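Local coordinates for protein oxidoreductase, Gfo/Idh/MocA family (Vibrio cholerae, PDB 1XEA) that probably catalyses an NAD(P)-dependent oxidation or reduction, as a member of the Gfo/Idh/MocA oxidoreductase family with a Rossmann-type nucleotide-binding fold, at residues I88-K94 with Q115-F121; C103-Y107 with N292-Q297; W149-R153 with D167-P171. Residues are numbered along the deposited sequence.

Contact 1 of 3, residues I88-K94 with Q115-F121; sequences IPTFVDK and QPLYVGF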
loop_
_atom_site.group_PDB
_atom_site.type_symbol
_atom_site.label_atom_id
_atom_site.label_comp_id
_atom_site.label_asym_id
_atom_site.label_seq_id
_atom_site.Cartn_x
_atom_site.Cartn_y
_atom_site.Cartn_z
ATOM N N ILE A 88 -28.166 37.699 -15.300
ATOM C CA ILE A 88 -26.795 37.299 -15.578
ATOM C C ILE A 88 -26.504 35.912 -15.005
ATOM O O ILE A 88 -26.796 35.646 -13.840
ATOM C CB ILE A 88 -25.819 38.320 -14.972
ATOM C CG1 ILE A 88 -26.155 39.710 -15.513
ATOM C CG2 ILE A 88 -24.387 37.952 -15.302
ATOM C CD1 ILE A 88 -25.353 40.818 -14.885
ATOM N N PRO A 89 -25.945 35.002 -15.826
ATOM C CA PRO A 89 -25.632 33.654 -15.336
ATOM C C PRO A 89 -24.843 33.788 -14.034
ATOM O O PRO A 89 -23.798 34.437 -13.996
ATOM C CB PRO A 89 -24.791 33.076 -16.466
ATOM C CG PRO A 89 -25.387 33.728 -17.679
ATOM C CD PRO A 89 -25.543 35.158 -17.235
ATOM N N THR A 90 -25.344 33.188 -12.964
ATOM C CA THR A 90 -24.658 33.288 -11.681
ATOM C C THR A 90 -24.071 31.971 -11.174
ATOM O O THR A 90 -24.686 30.909 -11.284
ATOM C CB THR A 90 -25.607 33.856 -10.585
ATOM O OG1 THR A 90 -26.029 35.169 -10.959
ATOM C CG2 THR A 90 -24.913 33.927 -9.231
ATOM N N PHE A 91 -22.879 32.062 -10.598
ATOM C CA PHE A 91 -22.193 30.914 -10.037
ATOM C C PHE A 91 -21.973 31.201 -8.564
ATOM O O PHE A 91 -21.587 32.311 -8.196
ATOM C CB PHE A 91 -20.848 30.721 -10.720
ATOM C CG PHE A 91 -19.987 29.681 -10.074
ATOM C CD1 PHE A 91 -20.092 28.348 -10.439
ATOM C CD2 PHE A 91 -19.070 30.036 -9.093
ATOM C CE1 PHE A 91 -19.291 27.375 -9.838
ATOM C CE2 PHE A 91 -18.264 29.072 -8.485
ATOM C CZ PHE A 91 -18.377 27.739 -8.859
ATOM N N VAL A 92 -22.231 30.202 -7.728
ATOM C CA VAL A 92 -22.049 30.353 -6.292
ATOM C C VAL A 92 -21.386 29.108 -5.745
ATOM O O VAL A 92 -21.812 27.996 -6.029
ATOM C CB VAL A 92 -23.394 30.562 -5.555
ATOM C CG1 VAL A 92 -23.152 30.687 -4.056
ATOM C CG2 VAL A 92 -24.082 31.815 -6.074
ATOM N N ASP A 93 -20.336 29.298 -4.957
ATOM C CA ASP A 93 -19.625 28.175 -4.377
ATOM C C ASP A 93 -20.460 27.573 -3.256
ATOM O O ASP A 93 -21.022 28.295 -2.438
ATOM C CB ASP A 93 -18.265 28.633 -3.850
ATOM C CG ASP A 93 -17.427 27.485 -3.332
ATOM O OD1 ASP A 93 -17.330 26.451 -4.043
ATOM O OD2 ASP A 93 -16.848 27.615 -2.224
ATOM N N LYS A 94 -20.545 26.246 -3.236
ATOM C CA LYS A 94 -21.312 25.533 -2.221
ATOM C C LYS A 94 -20.890 25.998 -0.832
ATOM O O LYS A 94 -19.715 26.244 -0.588
ATOM C CB LYS A 94 -21.089 24.028 -2.363
ATOM C CG LYS A 94 -19.680 23.575 -2.036
ATOM C CD LYS A 94 -19.492 23.400 -0.536
ATOM C CE LYS A 94 -18.045 23.628 -0.119
ATOM N NZ LYS A 94 -17.879 23.401 1.340
ATOM N N GLN A 115 -32.348 32.652 -16.059
ATOM C CA GLN A 115 -30.906 32.670 -15.947
ATOM C C GLN A 115 -30.416 31.385 -15.295
ATOM O O GLN A 115 -31.155 30.720 -14.571
ATOM C CB GLN A 115 -30.449 33.886 -15.152
ATOM C CG GLN A 115 -30.575 35.165 -15.935
ATOM C CD GLN A 115 -29.839 35.083 -17.253
ATOM O OE1 GLN A 115 -28.681 34.672 -17.301
ATOM N NE2 GLN A 115 -30.504 35.474 -18.330
ATOM N N PRO A 116 -29.167 30.998 -15.577
ATOM C CA PRO A 116 -28.602 29.783 -15.001
ATOM C C PRO A 116 -27.907 30.108 -13.687
ATOM O O PRO A 116 -27.183 31.101 -13.580
ATOM C CB PRO A 116 -27.626 29.336 -16.073
ATOM C CG PRO A 116 -27.060 30.639 -16.514
ATOM C CD PRO A 116 -28.294 31.511 -16.647
ATOM N N LEU A 117 -28.156 29.265 -12.693
ATOM C CA LEU A 117 -27.569 29.394 -11.372
ATOM C C LEU A 117 -26.808 28.097 -11.113
ATOM O O LEU A 117 -27.401 27.048 -10.864
ATOM C CB LEU A 117 -28.666 29.580 -10.328
ATOM C CG LEU A 117 -28.225 29.602 -8.865
ATOM C CD1 LEU A 117 -27.269 30.764 -8.607
ATOM C CD2 LEU A 117 -29.458 29.723 -7.987
ATOM N N TYR A 118 -25.488 28.184 -11.180
ATOM C CA TYR A 118 -24.615 27.035 -10.988
ATOM C C TYR A 118 -24.039 26.970 -9.576
ATOM O O TYR A 118 -23.518 27.965 -9.069
ATOM C CB TYR A 118 -23.468 27.131 -11.983
ATOM C CG TYR A 118 -22.767 25.836 -12.269
ATOM C CD1 TYR A 118 -23.209 25.004 -13.301
ATOM C CD2 TYR A 118 -21.639 25.457 -11.542
ATOM C CE1 TYR A 118 -22.544 23.832 -13.610
ATOM C CE2 TYR A 118 -20.963 24.283 -11.841
ATOM C CZ TYR A 118 -21.420 23.473 -12.880
ATOM O OH TYR A 118 -20.750 22.314 -13.196
ATOM N N VAL A 119 -24.115 25.799 -8.950
ATOM C CA VAL A 119 -23.568 25.619 -7.605
ATOM C C VAL A 119 -22.221 24.891 -7.705
ATOM O O VAL A 119 -22.081 23.929 -8.461
ATOM C CB VAL A 119 -24.524 24.802 -6.705
ATOM C CG1 VAL A 119 -23.924 24.667 -5.324
ATOM C CG2 VAL A 119 -25.887 25.484 -6.623
ATOM N N GLY A 120 -21.243 25.349 -6.930
ATOM C CA GLY A 120 -19.920 24.756 -6.966
ATOM C C GLY A 120 -19.681 23.481 -6.182
ATOM O O GLY A 120 -19.299 23.523 -5.015
ATOM N N PHE A 121 -19.886 22.346 -6.835
ATOM C CA PHE A 121 -19.677 21.044 -6.216
ATOM C C PHE A 121 -18.569 20.337 -6.986
ATOM O O PHE A 121 -18.841 19.489 -7.840
ATOM C CB PHE A 121 -20.950 20.217 -6.306
ATOM C CG PHE A 121 -22.022 20.625 -5.339
ATOM C CD1 PHE A 121 -23.253 21.090 -5.804
ATOM C CD2 PHE A 121 -21.844 20.441 -3.966
ATOM C CE1 PHE A 121 -24.295 21.356 -4.919
ATOM C CE2 PHE A 121 -22.875 20.703 -3.066
ATOM C CZ PHE A 121 -24.104 21.159 -3.544
#
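Four backbone hydrogen bonds zip strands 90-93 and 117-120 together in parallel. Thr90 N donates to Pro116 O (2.8 Å), Tyr118 N to Thr90 O (2.8 Å), Val92 N to Tyr118 O (2.9 Å) and Gly120 N to Val92 O (2.9 Å). A weak bond from Lys94 N to Gly120 O (3.5 Å) comes next. CA-H...O contacts fill in between, such as Leu117 CA to Thr90 O at 3.3 Å.

Apolar side chains pair on both faces. Phe91 and Tyr118 share one face and meet rim to rim, with Phe91 CD1 3.5 Å from Tyr118 CD2. The hydroxyl of Tyr118 bonds to Asp274. On the other face Val92 CG2 lies 4.2 Å from Leu117 CD1. At the entry to the strands, Pro89 CB touches Pro116 CG at 3.3 Å. At the exit, Lys94 CB sits over the Phe121 ring in a CH-pi contact, 4.2 Å from its centroid.

Gly120 packs close to Asp93, and a CB there would clash with Asp93 OD1. The carboxylate of Asp93 bonds to Tyr18. With helix 100-112 as the connection, the two strands form a beta-alpha-beta unit at one edge of the parallel Rossmann sheet.

Contact 2 of 3, residues C103-Y107 with N292-Q297; sequences CENLY and NLASHQ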
loop_
_atom_site.group_PDB
_atom_site.type_symbol
_atom_site.label_atom_id
_atom_site.label_comp_id
_atom_site.label_asym_id
_atom_site.label_seq_id
_atom_site.Cartn_x
_atom_site.Cartn_y
_atom_site.Cartn_z
ATOM N N CYS A 103 -32.490 28.557 -0.790
ATOM C CA CYS A 103 -32.133 27.819 -1.991
ATOM C C CYS A 103 -33.320 27.784 -2.925
ATOM O O CYS A 103 -33.207 28.125 -4.099
ATOM C CB CYS A 103 -31.713 26.388 -1.638
ATOM S SG CYS A 103 -30.042 26.246 -0.918
ATOM N N GLU A 104 -34.466 27.366 -2.402
ATOM C CA GLU A 104 -35.664 27.298 -3.220
ATOM C C GLU A 104 -35.979 28.672 -3.808
ATOM O O GLU A 104 -36.291 28.780 -4.995
ATOM C CB GLU A 104 -36.828 26.764 -2.385
ATOM C CG GLU A 104 -36.538 25.399 -1.776
ATOM C CD GLU A 104 -37.625 24.955 -0.816
ATOM O OE1 GLU A 104 -37.986 25.757 0.074
ATOM O OE2 GLU A 104 -38.112 23.809 -0.939
ATOM N N ASN A 105 -35.873 29.720 -2.987
ATOM C CA ASN A 105 -36.136 31.090 -3.452
ATOM C C ASN A 105 -35.231 31.435 -4.644
ATOM O O ASN A 105 -35.710 31.735 -5.737
ATOM C CB ASN A 105 -35.898 32.116 -2.330
ATOM C CG ASN A 105 -36.993 32.101 -1.266
ATOM O OD1 ASN A 105 -38.186 32.110 -1.583
ATOM N ND2 ASN A 105 -36.589 32.094 0.002
ATOM N N LEU A 106 -33.921 31.392 -4.413
ATOM C CA LEU A 106 -32.944 31.695 -5.449
ATOM C C LEU A 106 -33.186 30.943 -6.763
ATOM O O LEU A 106 -33.018 31.510 -7.851
ATOM C CB LEU A 106 -31.528 31.423 -4.932
ATOM C CG LEU A 106 -31.041 32.423 -3.886
ATOM C CD1 LEU A 106 -29.780 31.920 -3.210
ATOM C CD2 LEU A 106 -30.799 33.764 -4.557
ATOM N N TYR A 107 -33.573 29.672 -6.689
ATOM C CA TYR A 107 -33.824 28.939 -7.924
ATOM C C TYR A 107 -35.134 29.339 -8.555
ATOM O O TYR A 107 -35.236 29.417 -9.780
ATOM C CB TYR A 107 -33.787 27.424 -7.714
ATOM C CG TYR A 107 -32.417 26.860 -7.974
ATOM C CD1 TYR A 107 -31.637 26.371 -6.930
ATOM C CD2 TYR A 107 -31.859 26.902 -9.254
ATOM C CE1 TYR A 107 -30.334 25.948 -7.142
ATOM C CE2 TYR A 107 -30.553 26.481 -9.482
ATOM C CZ TYR A 107 -29.795 26.008 -8.416
ATOM O OH TYR A 107 -28.486 25.633 -8.607
ATOM N N ASN A 292 -29.213 19.873 -7.135
ATOM C CA ASN A 292 -28.756 20.950 -6.264
ATOM C C ASN A 292 -29.787 21.189 -5.150
ATOM O O ASN A 292 -29.462 21.142 -3.961
ATOM C CB ASN A 292 -28.516 22.218 -7.083
ATOM C CG ASN A 292 -27.344 22.070 -8.014
ATOM O OD1 ASN A 292 -26.247 21.738 -7.588
ATOM N ND2 ASN A 292 -27.565 22.297 -9.286
ATOM N N LEU A 293 -31.036 21.424 -5.539
ATOM C CA LEU A 293 -32.088 21.641 -4.570
ATOM C C LEU A 293 -32.146 20.486 -3.605
ATOM O O LEU A 293 -32.049 20.663 -2.395
ATOM C CB LEU A 293 -33.430 21.771 -5.270
ATOM C CG LEU A 293 -33.578 23.134 -5.932
ATOM C CD1 LEU A 293 -34.740 23.110 -6.909
ATOM C CD2 LEU A 293 -33.777 24.196 -4.862
ATOM N N ALA A 294 -32.300 19.291 -4.149
ATOM C CA ALA A 294 -32.395 18.102 -3.324
ATOM C C ALA A 294 -31.288 18.009 -2.266
ATOM O O ALA A 294 -31.565 17.761 -1.086
ATOM C CB ALA A 294 -32.384 16.863 -4.208
ATOM N N SER A 295 -30.038 18.205 -2.677
ATOM C CA SER A 295 -28.928 18.119 -1.727
ATOM C C SER A 295 -29.012 19.161 -0.610
ATOM O O SER A 295 -28.667 18.879 0.544
ATOM C CB SER A 295 -27.587 18.231 -2.457
ATOM O OG SER A 295 -27.443 17.153 -3.361
ATOM N N HIS A 296 -29.457 20.364 -0.950
ATOM C CA HIS A 296 -29.596 21.380 0.067
ATOM C C HIS A 296 -30.857 21.108 0.873
ATOM O O HIS A 296 -30.894 21.366 2.069
ATOM C CB HIS A 296 -29.644 22.780 -0.546
ATOM C CG HIS A 296 -28.336 23.232 -1.116
ATOM N ND1 HIS A 296 -27.909 22.868 -2.373
ATOM C CD2 HIS A 296 -27.355 24.003 -0.592
ATOM C CE1 HIS A 296 -26.721 23.399 -2.601
ATOM N NE2 HIS A 296 -26.363 24.093 -1.537
ATOM N N GLN A 297 -31.888 20.572 0.238
ATOM C CA GLN A 297 -33.098 20.294 0.987
ATOM C C GLN A 297 -32.810 19.164 1.968
ATOM O O GLN A 297 -33.291 19.177 3.100
ATOM C CB GLN A 297 -34.245 19.930 0.038
ATOM C CG GLN A 297 -34.659 21.095 -0.877
ATOM C CD GLN A 297 -35.747 20.722 -1.883
ATOM O OE1 GLN A 297 -35.695 19.666 -2.520
ATOM N NE2 GLN A 297 -36.727 21.605 -2.046
#
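Leu293 reaches into the space between Cys103, Glu104 and Tyr107, with its CD2 methyl at the centre of the contact. Leu293 CD2 lies 3.7 Å from Tyr107 CD1, 4.0 Å from Glu104 CA and 4.0 Å from Cys103 O. One methyl thus touches residues on successive turns of helix 100-112. The two helical segments run nearly antiparallel, at 162°, with their axes 10.4 Å apart. At that spacing side chains bridge the gap and the backbones do not touch.

Cys103 meets the His296 ring next to this leucine. Its SG is 3.9 Å from the ring centroid and approaches obliquely. The ring is held from both nitrogens. His296 ND1 donates to Asn292 O (2.8 Å), one turn earlier in its own helix, and NE2 is hydrogen-bonded to the backbone N of Leu96.

Tyr107 lies beside Asn292, with Tyr107 OH 3.5 Å from Asn292 ND2. Its hydroxyl is hydrogen-bonded to Leu117 O on strand 117-120, and Asn292 OD1 to Arg124. Val119 of that strand also packs against Tyr107, Asn292 and His296, so helix 286-311 lies against the Rossmann domain.

A single direct hydrogen bond spans the two segments, from Gln297 NE2 to Glu104 OE2 (2.8 Å). Both residues are partly exposed. The chemistry therefore implies an apolar and sulfur-aromatic centre, with one charge-assisted polar link at its more open side.

Contact 3 of 3, residues W149-R153 with D167-P171; sequences WEKHR and DFIHP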
loop_
_atom_site.group_PDB
_atom_site.type_symbol
_atom_site.label_atom_id
_atom_site.label_comp_id
_atom_site.label_asym_id
_atom_site.label_seq_id
_atom_site.Cartn_x
_atom_site.Cartn_y
_atom_site.Cartn_z
ATOM N N TRP A 149 -19.129 7.364 0.230
ATOM C CA TRP A 149 -18.211 8.481 0.222
ATOM C C TRP A 149 -17.851 8.824 1.675
ATOM O O TRP A 149 -18.711 9.225 2.447
ATOM C CB TRP A 149 -18.882 9.666 -0.477
ATOM C CG TRP A 149 -17.905 10.633 -1.056
ATOM C CD1 TRP A 149 -17.007 11.404 -0.368
ATOM C CD2 TRP A 149 -17.686 10.899 -2.438
ATOM N NE1 TRP A 149 -16.246 12.128 -1.235
ATOM C CE2 TRP A 149 -16.640 11.841 -2.516
ATOM C CE3 TRP A 149 -18.271 10.435 -3.625
ATOM C CZ2 TRP A 149 -16.162 12.326 -3.734
ATOM C CZ3 TRP A 149 -17.795 10.920 -4.830
ATOM C CH2 TRP A 149 -16.752 11.857 -4.874
ATOM N N GLU A 150 -16.590 8.633 2.044
ATOM C CA GLU A 150 -16.113 8.941 3.387
ATOM C C GLU A 150 -15.200 10.171 3.328
ATOM O O GLU A 150 -14.322 10.267 2.467
ATOM C CB GLU A 150 -15.313 7.763 3.953
ATOM C CG GLU A 150 -16.099 6.465 4.095
ATOM C CD GLU A 150 -15.275 5.320 4.682
ATOM O OE1 GLU A 150 -14.757 5.469 5.812
ATOM O OE2 GLU A 150 -15.151 4.269 4.009
ATOM N N LYS A 151 -15.415 11.112 4.235
ATOM C CA LYS A 151 -14.584 12.303 4.295
ATOM C C LYS A 151 -14.423 12.590 5.768
ATOM O O LYS A 151 -15.342 13.101 6.409
ATOM C CB LYS A 151 -15.261 13.481 3.606
ATOM C CG LYS A 151 -14.340 14.671 3.408
ATOM C CD LYS A 151 -15.072 15.834 2.756
ATOM C CE LYS A 151 -14.102 16.936 2.374
ATOM N NZ LYS A 151 -13.324 17.416 3.548
ATOM N N HIS A 152 -13.256 12.257 6.307
ATOM C CA HIS A 152 -13.011 12.442 7.728
ATOM C C HIS A 152 -11.968 13.514 8.018
ATOM O O HIS A 152 -11.157 13.854 7.159
ATOM C CB HIS A 152 -12.577 11.111 8.365
ATOM C CG HIS A 152 -13.447 9.939 8.004
ATOM N ND1 HIS A 152 -14.801 10.052 7.771
ATOM C CD2 HIS A 152 -13.154 8.623 7.869
ATOM C CE1 HIS A 152 -15.304 8.858 7.505
ATOM N NE2 HIS A 152 -14.325 7.974 7.560
ATOM N N ARG A 153 -12.020 14.052 9.235
ATOM C CA ARG A 153 -11.086 15.076 9.713
ATOM C C ARG A 153 -10.575 14.619 11.072
ATOM O O ARG A 153 -11.235 13.849 11.774
ATOM C CB ARG A 153 -11.779 16.431 9.917
ATOM C CG ARG A 153 -12.128 17.207 8.667
ATOM C CD ARG A 153 -11.277 18.467 8.525
ATOM N NE ARG A 153 -11.270 18.962 7.143
ATOM C CZ ARG A 153 -12.351 19.372 6.483
ATOM N NH1 ARG A 153 -13.536 19.357 7.079
ATOM N NH2 ARG A 153 -12.250 19.776 5.222
ATOM N N ASP A 167 -19.669 21.377 5.100
ATOM C CA ASP A 167 -18.768 20.241 4.988
ATOM C C ASP A 167 -19.440 18.972 4.487
ATOM O O ASP A 167 -19.235 18.566 3.342
ATOM C CB ASP A 167 -18.127 19.988 6.351
ATOM C CG ASP A 167 -16.701 19.517 6.241
ATOM O OD1 ASP A 167 -16.164 19.490 5.116
ATOM O OD2 ASP A 167 -16.105 19.182 7.286
ATOM N N PHE A 168 -20.241 18.358 5.355
ATOM C CA PHE A 168 -20.949 17.117 5.050
ATOM C C PHE A 168 -21.654 17.165 3.706
ATOM O O PHE A 168 -21.859 16.141 3.053
ATOM C CB PHE A 168 -21.972 16.815 6.142
ATOM C CG PHE A 168 -22.576 15.456 6.032
ATOM C CD1 PHE A 168 -21.804 14.322 6.269
ATOM C CD2 PHE A 168 -23.916 15.300 5.681
ATOM C CE1 PHE A 168 -22.356 13.044 6.159
ATOM C CE2 PHE A 168 -24.482 14.026 5.568
ATOM C CZ PHE A 168 -23.702 12.889 5.806
ATOM N N ILE A 169 -22.026 18.367 3.289
ATOM C CA ILE A 169 -22.713 18.530 2.019
ATOM C C ILE A 169 -21.848 18.011 0.879
ATOM O O ILE A 169 -22.361 17.633 -0.161
ATOM C CB ILE A 169 -23.075 20.005 1.776
ATOM C CG1 ILE A 169 -24.143 20.098 0.686
ATOM C CG2 ILE A 169 -21.836 20.788 1.382
ATOM C CD1 ILE A 169 -24.932 21.370 0.738
ATOM N N HIS A 170 -20.536 17.994 1.080
ATOM C CA HIS A 170 -19.651 17.501 0.048
ATOM C C HIS A 170 -19.934 16.027 -0.195
ATOM O O HIS A 170 -20.401 15.647 -1.264
ATOM C CB HIS A 170 -18.193 17.688 0.443
ATOM C CG HIS A 170 -17.605 18.981 -0.018
ATOM N ND1 HIS A 170 -17.704 19.417 -1.322
ATOM C CD2 HIS A 170 -16.916 19.938 0.647
ATOM C CE1 HIS A 170 -17.106 20.588 -1.439
ATOM N NE2 HIS A 170 -16.620 20.928 -0.258
ATOM N N PRO A 171 -19.671 15.165 0.802
ATOM C CA PRO A 171 -19.937 13.738 0.582
ATOM C C PRO A 171 -21.405 13.416 0.325
ATOM O O PRO A 171 -21.727 12.553 -0.492
ATOM C CB PRO A 171 -19.412 13.088 1.863
ATOM C CG PRO A 171 -19.603 14.148 2.888
ATOM C CD PRO A 171 -19.155 15.398 2.164
#
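A helix packed along one face of the mixed beta-sheet, roughly antiparallel to the strand beneath it, brings these segments together. Strand 149-152 and helix 167-171 run at 153° with their axes 8.6 Å apart.

Pro171 packs on Trp149: Pro171 CB is 3.7 Å from Trp149 CD1. Pro171 CA makes an off-centre CH-pi contact with the five-membered ring, 4.2 Å from its centroid. The indole NE1 is hydrogen-bonded to Glu224.

Lys151 runs over the next part of the helix, with its CD 4.1 Å from Pro171 CD and 4.3 Å from His170 CB.

The other end is charged. Arg153 NH1 and Asp167 OD2 form a salt bridge at 2.6 Å, though its hydrogen bond is weak in geometry. Lys151 NZ and Asp167 OD1 form a long one at 3.9 Å. Arg217 also bridges to Asp167. The CA-to-CB bond of Glu150 points away from the helix, and its carboxylate forms salt bridges with Arg148 of its own chain and Arg148 of the second subunit. This helix-on-sheet packing is typical of the alpha/beta C-terminal domain of Gfo/Idh/MocA proteins.

From the N terminus, contact 1 opens first, on strand 90-93. The chain then enters helix 100-112, where contact 2 opens, and returns to strand 117-120 to close contact 1. Contacts 1 and 2 therefore cross. Contact 3 opens on strand 146-152 and closes on helix 160-175, entirely within the long loop that contact 2 completes on helix 286-311. Contact 1 and contact 3 are in series. Contact 1 pairs two neighbouring strands at one edge of the Rossmann sheet, contact 3 seats a helix on the mixed sheet, and contact 2 ties the last helix back to the Rossmann domain. Ile169 joins all three, touching Lys94, Phe121 and His296.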